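Local coordinates for protein amidase, hydantoinase/carbamoylase family (Burkholderia vietnamiensis, PDB 5I4M) that probably hydrolyses N-carbamoyl-L-amino acids as a dinuclear zinc amidase of the peptidase M20 family, and can bind 3-phosphoglycerate, at residues Q234-I239 with D307-D312; V285-V290 with R301-V306. All coordinates share one frame; numbering follows the deposited sequence. Where two conformers were deposited one is given.

Contact 1 (Q234-I239 with D307-D312). With 3PG (3-phosphoglyceric acid), chain E.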
ATOM      1  N   GLN A 234      19.154  -9.582 -14.660  1.00  9.71           N
ATOM      2  CA  GLN A 234      18.047  -9.331 -13.745  1.00  7.94           C
ATOM      3  C   GLN A 234      16.877 -10.253 -14.055  1.00  6.79           C
ATOM      4  O   GLN A 234      16.662 -10.651 -15.203  1.00  6.99           O
ATOM      5  CB  GLN A 234      17.544  -7.888 -13.830  1.00  8.68           C
ATOM      6  CG  GLN A 234      18.618  -6.823 -13.687  1.00  9.02           C
ATOM      7  CD  GLN A 234      18.018  -5.471 -13.337  1.00 10.83           C
ATOM      8  OE1 GLN A 234      17.236  -5.363 -12.402  1.00  8.85           O
ATOM      9  NE2 GLN A 234      18.370  -4.442 -14.099  1.00  8.19           N
ATOM     10  N   ARG A 235      16.121 -10.576 -13.010  1.00  8.50           N
ATOM     11  CA  ARG A 235      14.818 -11.213 -13.118  1.00  8.80           C
ATOM     12  C   ARG A 235      13.880 -10.462 -12.186  1.00  7.11           C
ATOM     13  O   ARG A 235      14.194 -10.303 -11.006  1.00  6.78           O
ATOM     14  CB  ARG A 235      14.878 -12.703 -12.724  1.00 11.59           C
ATOM     15  CG  ARG A 235      15.611 -13.626 -13.727  1.00  9.18           C
ATOM     16  CD  ARG A 235      15.730 -15.055 -13.169  1.00  9.00           C
ATOM     17  NE  ARG A 235      16.509 -15.945 -14.030  1.00  8.91           N
ATOM     18  CZ  ARG A 235      15.983 -16.905 -14.781  1.00 13.30           C
ATOM     19  NH1 ARG A 235      14.668 -17.101 -14.777  1.00 16.25           N
ATOM     20  NH2 ARG A 235      16.774 -17.681 -15.527  1.00 11.97           N
ATOM     21  N   TRP A 236      12.749  -9.989 -12.713  1.00  6.28           N
ATOM     22  CA  TRP A 236      11.717  -9.337 -11.917  1.00  8.05           C
ATOM     23  C   TRP A 236      10.443 -10.173 -11.920  1.00  9.27           C
ATOM     24  O   TRP A 236      10.103 -10.810 -12.922  1.00  9.50           O
ATOM     25  CB  TRP A 236      11.367  -7.946 -12.456  1.00  8.55           C
ATOM     26  CG  TRP A 236      12.458  -6.914 -12.396  1.00  5.71           C
ATOM     27  CD1 TRP A 236      13.782  -7.111 -12.128  1.00  9.49           C
ATOM     28  CD2 TRP A 236      12.293  -5.512 -12.625  1.00  5.55           C
ATOM     29  NE1 TRP A 236      14.460  -5.905 -12.175  1.00  7.13           N
ATOM     30  CE2 TRP A 236      13.562  -4.910 -12.477  1.00  6.24           C
ATOM     31  CE3 TRP A 236      11.187  -4.706 -12.934  1.00 10.63           C
ATOM     32  CZ2 TRP A 236      13.759  -3.532 -12.632  1.00  6.19           C
ATOM     33  CZ3 TRP A 236      11.379  -3.340 -13.078  1.00  8.86           C
ATOM     34  CH2 TRP A 236      12.655  -2.768 -12.928  1.00  6.97           C
ATOM     35  N   TYR A 237       9.719 -10.122 -10.804  1.00  9.51           N
ATOM     36  CA  TYR A 237       8.529 -10.942 -10.615  1.00  8.15           C
ATOM     37  C   TYR A 237       7.392 -10.098 -10.065  1.00  5.91           C
ATOM     38  O   TYR A 237       7.614  -9.079  -9.407  1.00  6.97           O
ATOM     39  CB  TYR A 237       8.772 -12.093  -9.626  1.00  7.81           C
ATOM     40  CG  TYR A 237       9.958 -12.951  -9.948  1.00  6.59           C
ATOM     41  CD1 TYR A 237      11.249 -12.531  -9.638  1.00  8.85           C
ATOM     42  CD2 TYR A 237       9.796 -14.190 -10.545  1.00  9.20           C
ATOM     43  CE1 TYR A 237      12.342 -13.316  -9.930  1.00  7.59           C
ATOM     44  CE2 TYR A 237      10.889 -14.991 -10.832  1.00  9.24           C
ATOM     45  CZ  TYR A 237      12.157 -14.544 -10.521  1.00  8.87           C
ATOM     46  OH  TYR A 237      13.250 -15.331 -10.809  1.00  9.94           O
ATOM     47  N   GLU A 238       6.170 -10.568 -10.323  1.00  6.51           N
ATOM     48  CA  GLU A 238       4.959 -10.101  -9.668  1.00  7.98           C
ATOM     49  C   GLU A 238       4.278 -11.301  -9.025  1.00  7.35           C
ATOM     50  O   GLU A 238       4.074 -12.330  -9.681  1.00  9.37           O
ATOM     51  CB  GLU A 238       4.014  -9.414 -10.664  1.00  8.67           C
ATOM     52  CG  GLU A 238       4.539  -8.059 -11.156  1.00 10.74           C
ATOM     53  CD  GLU A 238       3.608  -7.352 -12.134  1.00 15.67           C
ATOM     54  OE1 GLU A 238       3.899  -6.185 -12.484  1.00 13.05           O
ATOM     55  OE2 GLU A 238       2.587  -7.946 -12.544  1.00 11.61           O
ATOM     56  N   ILE A 239       3.943 -11.180  -7.746  1.00  6.59           N
ATOM     57  CA  ILE A 239       3.319 -12.270  -7.005  1.00  6.19           C
ATOM     58  C   ILE A 239       2.070 -11.727  -6.332  1.00 11.64           C
ATOM     59  O   ILE A 239       2.123 -10.682  -5.674  1.00  8.95           O
ATOM     60  CB  ILE A 239       4.271 -12.869  -5.954  1.00  6.74           C
ATOM     61  CG1 ILE A 239       5.489 -13.485  -6.636  1.00  9.56           C
ATOM     62  CG2 ILE A 239       3.548 -13.941  -5.144  1.00  8.04           C
ATOM     63  CD1 ILE A 239       6.584 -13.922  -5.668  1.00 11.81           C
ATOM     64  N   ASP A 307      12.726  -8.491  -7.047  1.00  5.76           N
ATOM     65  CA  ASP A 307      13.799  -7.972  -7.887  1.00  8.73           C
ATOM     66  C   ASP A 307      15.031  -8.801  -7.558  1.00  9.08           C
ATOM     67  O   ASP A 307      15.508  -8.766  -6.419  1.00  9.32           O
ATOM     68  CB  ASP A 307      14.017  -6.481  -7.589  1.00  6.32           C
ATOM     69  CG  ASP A 307      15.118  -5.840  -8.431  1.00 11.59           C
ATOM     70  OD1 ASP A 307      16.263  -6.339  -8.455  1.00 12.21           O
ATOM     71  OD2 ASP A 307      14.825  -4.794  -9.042  1.00  9.96           O
ATOM     72  N   PHE A 308      15.513  -9.573  -8.534  1.00  6.24           N
ATOM     73  CA  PHE A 308      16.705 -10.406  -8.390  1.00  9.55           C
ATOM     74  C   PHE A 308      17.744  -9.978  -9.416  1.00  7.95           C
ATOM     75  O   PHE A 308      17.413  -9.755 -10.582  1.00  7.41           O
ATOM     76  CB  PHE A 308      16.421 -11.895  -8.658  1.00  8.70           C
ATOM     77  CG  PHE A 308      15.833 -12.673  -7.495  1.00  9.72           C
ATOM     78  CD1 PHE A 308      15.898 -12.221  -6.190  1.00  9.83           C
ATOM     79  CD2 PHE A 308      15.247 -13.908  -7.741  1.00  8.63           C
ATOM     80  CE1 PHE A 308      15.371 -12.984  -5.152  1.00 12.64           C
ATOM     81  CE2 PHE A 308      14.719 -14.678  -6.709  1.00  7.46           C
ATOM     82  CZ  PHE A 308      14.779 -14.221  -5.416  1.00 10.16           C
ATOM     83  N   ARG A 309      19.014  -9.912  -9.006  1.00  9.42           N
ATOM     84  CA  ARG A 309      20.090  -9.591  -9.940  1.00 10.70           C
ATOM     85  C   ARG A 309      21.340 -10.381  -9.576  1.00  8.26           C
ATOM     86  O   ARG A 309      21.608 -10.625  -8.395  1.00  8.52           O
ATOM     87  CB  ARG A 309      20.430  -8.089  -9.925  1.00  6.90           C
ATOM     88  CG  ARG A 309      19.197  -7.211  -9.811  1.00  6.31           C
ATOM     89  CD  ARG A 309      19.547  -5.735  -9.866  1.00  7.50           C
ATOM     90  NE  ARG A 309      18.325  -4.959  -9.704  1.00  7.06           N
ATOM     91  CZ  ARG A 309      18.136  -3.747 -10.206  1.00 11.57           C
ATOM     92  NH1 ARG A 309      19.109  -3.153 -10.895  1.00  6.33           N
ATOM     93  NH2 ARG A 309      16.965  -3.148 -10.049  1.00  8.72           N
ATOM     94  N   HIS A 310      22.102 -10.778 -10.600  1.00  8.84           N
ATOM     95  CA  HIS A 310      23.418 -11.368 -10.372  1.00  8.00           C
ATOM     96  C   HIS A 310      24.232 -11.255 -11.652  1.00  8.13           C
ATOM     97  O   HIS A 310      23.662 -11.301 -12.752  1.00  8.52           O
ATOM     98  CB  HIS A 310      23.311 -12.842  -9.934  1.00  8.40           C
ATOM     99  CG  HIS A 310      24.545 -13.356  -9.258  1.00 10.35           C
ATOM    100  ND1 HIS A 310      25.628 -13.843  -9.958  1.00  9.67           N
ATOM    101  CD2 HIS A 310      24.877 -13.436  -7.947  1.00 10.15           C
ATOM    102  CE1 HIS A 310      26.578 -14.194  -9.111  1.00 14.31           C
ATOM    103  NE2 HIS A 310      26.148 -13.959  -7.883  1.00  9.63           N
ATOM    104  N   PRO A 311      25.557 -11.109 -11.549  1.00  8.98           N
ATOM    105  CA  PRO A 311      26.388 -11.044 -12.763  1.00  9.50           C
ATOM    106  C   PRO A 311      26.566 -12.376 -13.462  1.00 11.36           C
ATOM    107  O   PRO A 311      27.118 -12.396 -14.568  1.00 11.74           O
ATOM    108  CB  PRO A 311      27.736 -10.534 -12.241  1.00 13.46           C
ATOM    109  CG  PRO A 311      27.743 -10.945 -10.773  1.00 14.75           C
ATOM    110  CD  PRO A 311      26.324 -10.757 -10.338  1.00 11.24           C
ATOM    111  N   ASP A 312      26.155 -13.479 -12.850  1.00 10.73           N
ATOM    112  CA  ASP A 312      26.297 -14.801 -13.444  1.00 12.48           C
ATOM    113  C   ASP A 312      24.914 -15.379 -13.711  1.00 10.26           C
ATOM    114  O   ASP A 312      24.106 -15.504 -12.786  1.00  9.45           O
ATOM    115  CB  ASP A 312      27.107 -15.721 -12.533  1.00 12.46           C
ATOM    116  CG  ASP A 312      27.297 -17.083 -13.137  1.00 18.12           C
ATOM    117  OD1 ASP A 312      26.342 -17.877 -13.083  1.00 18.97           O
ATOM    118  OD2 ASP A 312      28.385 -17.353 -13.686  1.00 18.23           O
TER
HETATM  119  C1  3PG E 503      17.158  -0.919 -12.779  0.84 11.34           C
HETATM  120  O1  3PG E 503      16.487  -0.940 -11.731  0.84  7.50           O
HETATM  121  O2  3PG E 503      18.329  -1.354 -12.841  0.84  7.96           O
HETATM  122  C2  3PG E 503      16.516  -0.346 -14.008  0.84 16.11           C
HETATM  123  O3  3PG E 503      17.189  -0.820 -15.188  0.84 23.09           O
HETATM  124  C3  3PG E 503      16.629   1.160 -13.942  0.84 12.18           C
HETATM  125  O1P 3PG E 503      18.007   1.533 -13.999  0.84 10.20           O
HETATM  126  P   3PG E 503      18.443   3.049 -13.560  0.84 21.06           P
HETATM  127  O2P 3PG E 503      17.454   3.983 -14.216  0.84 12.66           O
HETATM  128  O3P 3PG E 503      18.317   3.035 -12.043  0.84  7.41           O
HETATM  129  O4P 3PG E 503      19.872   3.188 -14.115  0.84 15.10           O

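Contact 2 (V285-V290 with R301-V306)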
ATOM      1  N   VAL A 285      12.315  -6.716  -2.282  1.00  6.53           N
ATOM      2  CA  VAL A 285      10.880  -6.511  -2.479  1.00  6.48           C
ATOM      3  C   VAL A 285      10.636  -5.019  -2.295  1.00  9.85           C
ATOM      4  O   VAL A 285      10.761  -4.497  -1.182  1.00 10.70           O
ATOM      5  CB  VAL A 285      10.032  -7.339  -1.502  1.00  7.13           C
ATOM      6  CG1 VAL A 285       8.555  -6.973  -1.637  1.00  5.54           C
ATOM      7  CG2 VAL A 285      10.225  -8.825  -1.779  1.00  6.93           C
ATOM      8  N   GLY A 286      10.299  -4.327  -3.379  1.00  8.82           N
ATOM      9  CA  GLY A 286      10.178  -2.883  -3.321  1.00  6.29           C
ATOM     10  C   GLY A 286       8.752  -2.377  -3.346  1.00  9.14           C
ATOM     11  O   GLY A 286       8.487  -1.239  -2.956  1.00  9.42           O
ATOM     12  N   MET A 287       7.820  -3.206  -3.799  1.00  8.07           N
ATOM     13  CA  MET A 287       6.447  -2.769  -4.019  1.00  7.97           C
ATOM     14  C   MET A 287       5.497  -3.799  -3.428  1.00  9.61           C
ATOM     15  O   MET A 287       5.665  -5.002  -3.649  1.00  6.72           O
ATOM     16  CB  MET A 287       6.174  -2.568  -5.518  1.00  6.92           C
ATOM     17  CG  MET A 287       4.756  -2.096  -5.833  1.00  8.40           C
ATOM     18  SD  MET A 287       4.525  -2.018  -7.607  1.00 11.73           S
ATOM     19  CE  MET A 287       2.817  -1.470  -7.695  1.00  9.97           C
ATOM     20  N   MET A 288       4.504  -3.324  -2.681  1.00  7.59           N
ATOM     21  CA  MET A 288       3.550  -4.202  -2.019  1.00  7.28           C
ATOM     22  C   MET A 288       2.223  -3.467  -1.922  1.00  9.38           C
ATOM     23  O   MET A 288       2.196  -2.286  -1.576  1.00 12.14           O
ATOM     24  CB  MET A 288       4.028  -4.609  -0.615  1.00  5.67           C
ATOM     25  CG  MET A 288       3.073  -5.585   0.069  1.00 11.73           C
ATOM     26  SD  MET A 288       3.683  -6.282   1.620  1.00 13.55           S
ATOM     27  CE  MET A 288       4.932  -7.410   0.994  1.00 13.09           C
ATOM     28  N   GLN A 289       1.130  -4.169  -2.228  1.00  7.04           N
ATOM     29  CA  GLN A 289      -0.226  -3.619  -2.127  1.00  7.83           C
ATOM     30  C   GLN A 289      -1.073  -4.607  -1.335  1.00 10.31           C
ATOM     31  O   GLN A 289      -1.260  -5.744  -1.772  1.00  9.51           O
ATOM     32  CB  GLN A 289      -0.860  -3.388  -3.508  1.00 13.98           C
ATOM     33  CG  GLN A 289      -0.154  -2.372  -4.438  1.00 17.55           C
ATOM     34  CD  GLN A 289      -0.682  -2.416  -5.887  1.00 21.09           C
ATOM     35  OE1 GLN A 289      -1.027  -3.474  -6.398  1.00 25.00           O
ATOM     36  NE2 GLN A 289      -0.750  -1.258  -6.539  1.00 25.93           N
ATOM     37  N   VAL A 290      -1.587  -4.181  -0.184  1.00 10.43           N
ATOM     38  CA  VAL A 290      -2.348  -5.049   0.715  1.00 10.34           C
ATOM     39  C   VAL A 290      -3.835  -4.781   0.530  1.00  8.76           C
ATOM     40  O   VAL A 290      -4.247  -3.623   0.393  1.00  7.94           O
ATOM     41  CB  VAL A 290      -1.926  -4.811   2.178  1.00 10.19           C
ATOM     42  CG1 VAL A 290      -2.739  -5.683   3.150  1.00 10.65           C
ATOM     43  CG2 VAL A 290      -0.415  -5.032   2.340  1.00 10.79           C
ATOM     44  N   ARG A 301      -5.660 -10.506   0.311  1.00  8.79           N
ATOM     45  CA  ARG A 301      -4.931 -10.495  -0.953  0.57 10.31           C
ATOM     46  C   ARG A 301      -3.749  -9.546  -0.831  1.00  8.49           C
ATOM     47  O   ARG A 301      -3.906  -8.423  -0.352  1.00 10.90           O
ATOM     48  CB  ARG A 301      -5.846 -10.069  -2.111  0.57 11.54           C
ATOM     49  CG  ARG A 301      -5.247 -10.288  -3.492  0.57 15.23           C
ATOM     50  CD  ARG A 301      -6.225  -9.922  -4.614  0.57 17.40           C
ATOM     51  NE  ARG A 301      -6.392  -8.477  -4.780  0.57 21.89           N
ATOM     52  CZ  ARG A 301      -7.507  -7.806  -4.495  0.57 23.90           C
ATOM     53  NH1 ARG A 301      -8.575  -8.441  -4.027  0.57 22.81           N
ATOM     54  NH2 ARG A 301      -7.555  -6.492  -4.683  0.57 24.97           N
ATOM     55  N   VAL A 302      -2.567  -9.990  -1.247  1.00  8.72           N
ATOM     56  CA  VAL A 302      -1.408  -9.100  -1.257  1.00  6.73           C
ATOM     57  C   VAL A 302      -0.668  -9.289  -2.573  1.00  9.86           C
ATOM     58  O   VAL A 302      -0.321 -10.418  -2.946  1.00  8.68           O
ATOM     59  CB  VAL A 302      -0.460  -9.327  -0.063  1.00  9.92           C
ATOM     60  CG1 VAL A 302       0.761  -8.391  -0.185  1.00  7.25           C
ATOM     61  CG2 VAL A 302      -1.191  -9.080   1.267  1.00 10.59           C
ATOM     62  N   PHE A 303      -0.442  -8.184  -3.272  1.00  8.00           N
ATOM     63  CA  PHE A 303       0.403  -8.133  -4.460  1.00  8.76           C
ATOM     64  C   PHE A 303       1.766  -7.592  -4.055  1.00  9.57           C
ATOM     65  O   PHE A 303       1.848  -6.638  -3.276  1.00  6.37           O
ATOM     66  CB  PHE A 303      -0.230  -7.219  -5.518  1.00 10.54           C
ATOM     67  CG  PHE A 303       0.693  -6.844  -6.657  1.00  7.26           C
ATOM     68  CD1 PHE A 303       1.517  -5.725  -6.566  1.00 10.63           C
ATOM     69  CD2 PHE A 303       0.710  -7.591  -7.823  1.00  9.09           C
ATOM     70  CE1 PHE A 303       2.367  -5.371  -7.620  1.00 13.59           C
ATOM     71  CE2 PHE A 303       1.543  -7.239  -8.884  1.00 11.72           C
ATOM     72  CZ  PHE A 303       2.372  -6.128  -8.778  1.00 12.26           C
ATOM     73  N   PHE A 304       2.835  -8.188  -4.588  1.00  9.74           N
ATOM     74  CA  PHE A 304       4.158  -7.626  -4.331  1.00 10.77           C
ATOM     75  C   PHE A 304       5.114  -8.039  -5.443  1.00  7.66           C
ATOM     76  O   PHE A 304       4.826  -8.934  -6.245  1.00  9.13           O
ATOM     77  CB  PHE A 304       4.696  -8.024  -2.950  1.00  8.69           C
ATOM     78  CG  PHE A 304       4.862  -9.507  -2.761  1.00  8.59           C
ATOM     79  CD1 PHE A 304       3.780 -10.300  -2.413  1.00  9.95           C
ATOM     80  CD2 PHE A 304       6.094 -10.095  -2.923  1.00  8.32           C
ATOM     81  CE1 PHE A 304       3.933 -11.668  -2.237  1.00  9.29           C
ATOM     82  CE2 PHE A 304       6.252 -11.459  -2.751  1.00  9.65           C
ATOM     83  CZ  PHE A 304       5.166 -12.242  -2.411  1.00 13.24           C
ATOM     84  N   THR A 305       6.258  -7.358  -5.481  1.00  7.03           N
ATOM     85  CA  THR A 305       7.258  -7.551  -6.522  1.00  8.56           C
ATOM     86  C   THR A 305       8.516  -8.173  -5.943  1.00  9.34           C
ATOM     87  O   THR A 305       8.816  -8.032  -4.752  1.00  9.64           O
ATOM     88  CB  THR A 305       7.619  -6.224  -7.203  1.00  6.91           C
ATOM     89  OG1 THR A 305       8.153  -5.309  -6.234  1.00  9.82           O
ATOM     90  CG2 THR A 305       6.384  -5.610  -7.847  1.00  7.19           C
ATOM     91  N   VAL A 306       9.255  -8.869  -6.799  1.00  7.22           N
ATOM     92  CA  VAL A 306      10.570  -9.377  -6.437  1.00  8.16           C
ATOM     93  C   VAL A 306      11.555  -8.932  -7.498  1.00  6.56           C
ATOM     94  O   VAL A 306      11.248  -8.955  -8.694  1.00  5.74           O
ATOM     95  CB  VAL A 306      10.579 -10.906  -6.282  1.00  8.04           C
ATOM     96  CG1 VAL A 306      11.978 -11.391  -5.918  1.00  6.29           C
ATOM     97  CG2 VAL A 306       9.598 -11.304  -5.217  1.00  6.28           C
TER
HETATM   98  O   HOH W   1      10.873  -5.479  -5.938  1.00  9.49           O

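Contact 1 (Q234-I239 with D307-D312)
Two antiparallel strands of the M20 dimerisation domain contribute Gln234, Trp236 and Arg309 to the 3-phosphoglycerate pocket, where Gln234 faces Arg309 and Trp236 faces Asp307 on the ligand side of the sheet. Between these pairs, Arg235 and Phe308 exchange backbone hydrogen bonds, each 2.9 Å from N to O. Arg309 and Gln234 run side by side, and the amide carbon CD of Gln234 sits 3.4 Å above the guanidinium plane, toward its rim. Asp307 is held side-on by the same guanidinium: Arg309 NE reaches Asp307 OD1 at 2.8 Å and NH2 reaches OD2, both through syn lone pairs. OD2 of Asp307 also lies 3.1 Å above the indole plane of Trp236, offset toward the rim. The guanidinium also meets the ligand carboxylate, Arg309 NH1 to 3PG O2 and Arg309 NH2 to 3PG O1 both measuring 2.8 Å, while Gln234 NE2 adds a weak bond to O2 at 3.3 Å. On the opposite face of the sheet, the Tyr237 and Phe308 rings meet at a slant, CE1 of the tyrosine 3.7 Å from CD2 of the phenylalanine, and Tyr237 OH bonds to Asp320. His247 and Asn296 of the second subunit also bind the ligand. Asp307 thus fixes the rotation of the guanidinium and probably balances its charge, while NH2 is shared between Asp307 OD2 and the ligand and NH1 donates to the ligand and to Gly376 O.

Contact 2 (V285-V290 with R301-V306)
Met287 and Gln289 both meet the ring of Phe303. The sulfur of Met287 lies at the ring edge, in its plane and 5.4 Å from the centroid, a Met-aromatic contact; its methyl CE approaches Phe303 CE1 at 3.9 Å. Gln289 runs alongside the same ring, its amide plane turned 51° from it, and brings OE1 to 3.4 Å from Phe303 CD1. Across the sheet, Met288 has CG anti to its backbone N (chi1 -177°), and this CG rests 3.6 Å from Val302 CG1; the chain then bends at chi3, and CE touches Phe304 CB. The backbones beneath form an antiparallel beta hairpin of strands 282-291 and 297-310. Gln289 and Phe303 are a hydrogen-bonded pair, with Gln289 N to Phe303 O at 2.8 Å and Phe303 N to Gln289 O at 3.0 Å. Farther along, Thr305 N donates to Met287 O, while the bond from Met287 N to the side-chain hydroxyl Thr305 OG1 is weak, at 3.2 Å. A water accepts from Gly286 N and from Thr305 OG1, linking the strands where regular pairing has given way. Behind Phe304 and Val302 lies helix 259-276, with Ala263 against both and Val266 against the phenylalanine, while Val267 touches Met288. Asn293 OD1 of the second subunit accepts a hydrogen bond from Met288 N, and Arg295 of that subunit packs on Met287 and Thr305.

How the contacts relate
From the N terminus, the chain first runs through 234-239 of strand 225-242, passes helix 259-276, and enters the hairpin strand 282-291, which holds 285-290. Contact 2 closes the short hairpin loop when the chain returns through 301-306. The same strand continues through 307-310, where contact 1 closes a loop of 67 residues, and the chain then leaves it at 311-312, so contact 2 is nested inside contact 1. Strand 297-310 is therefore shared: 301-306 lies between the hairpin partner 285-290 and the strand of 234-239, joined to the latter by probable backbone hydrogen bonds Tyr237 N to Val306 O and Phe304 N to Ile239 O. Together they tie the dimer-facing hairpin to the ligand pocket, and both contacts touch the second subunit.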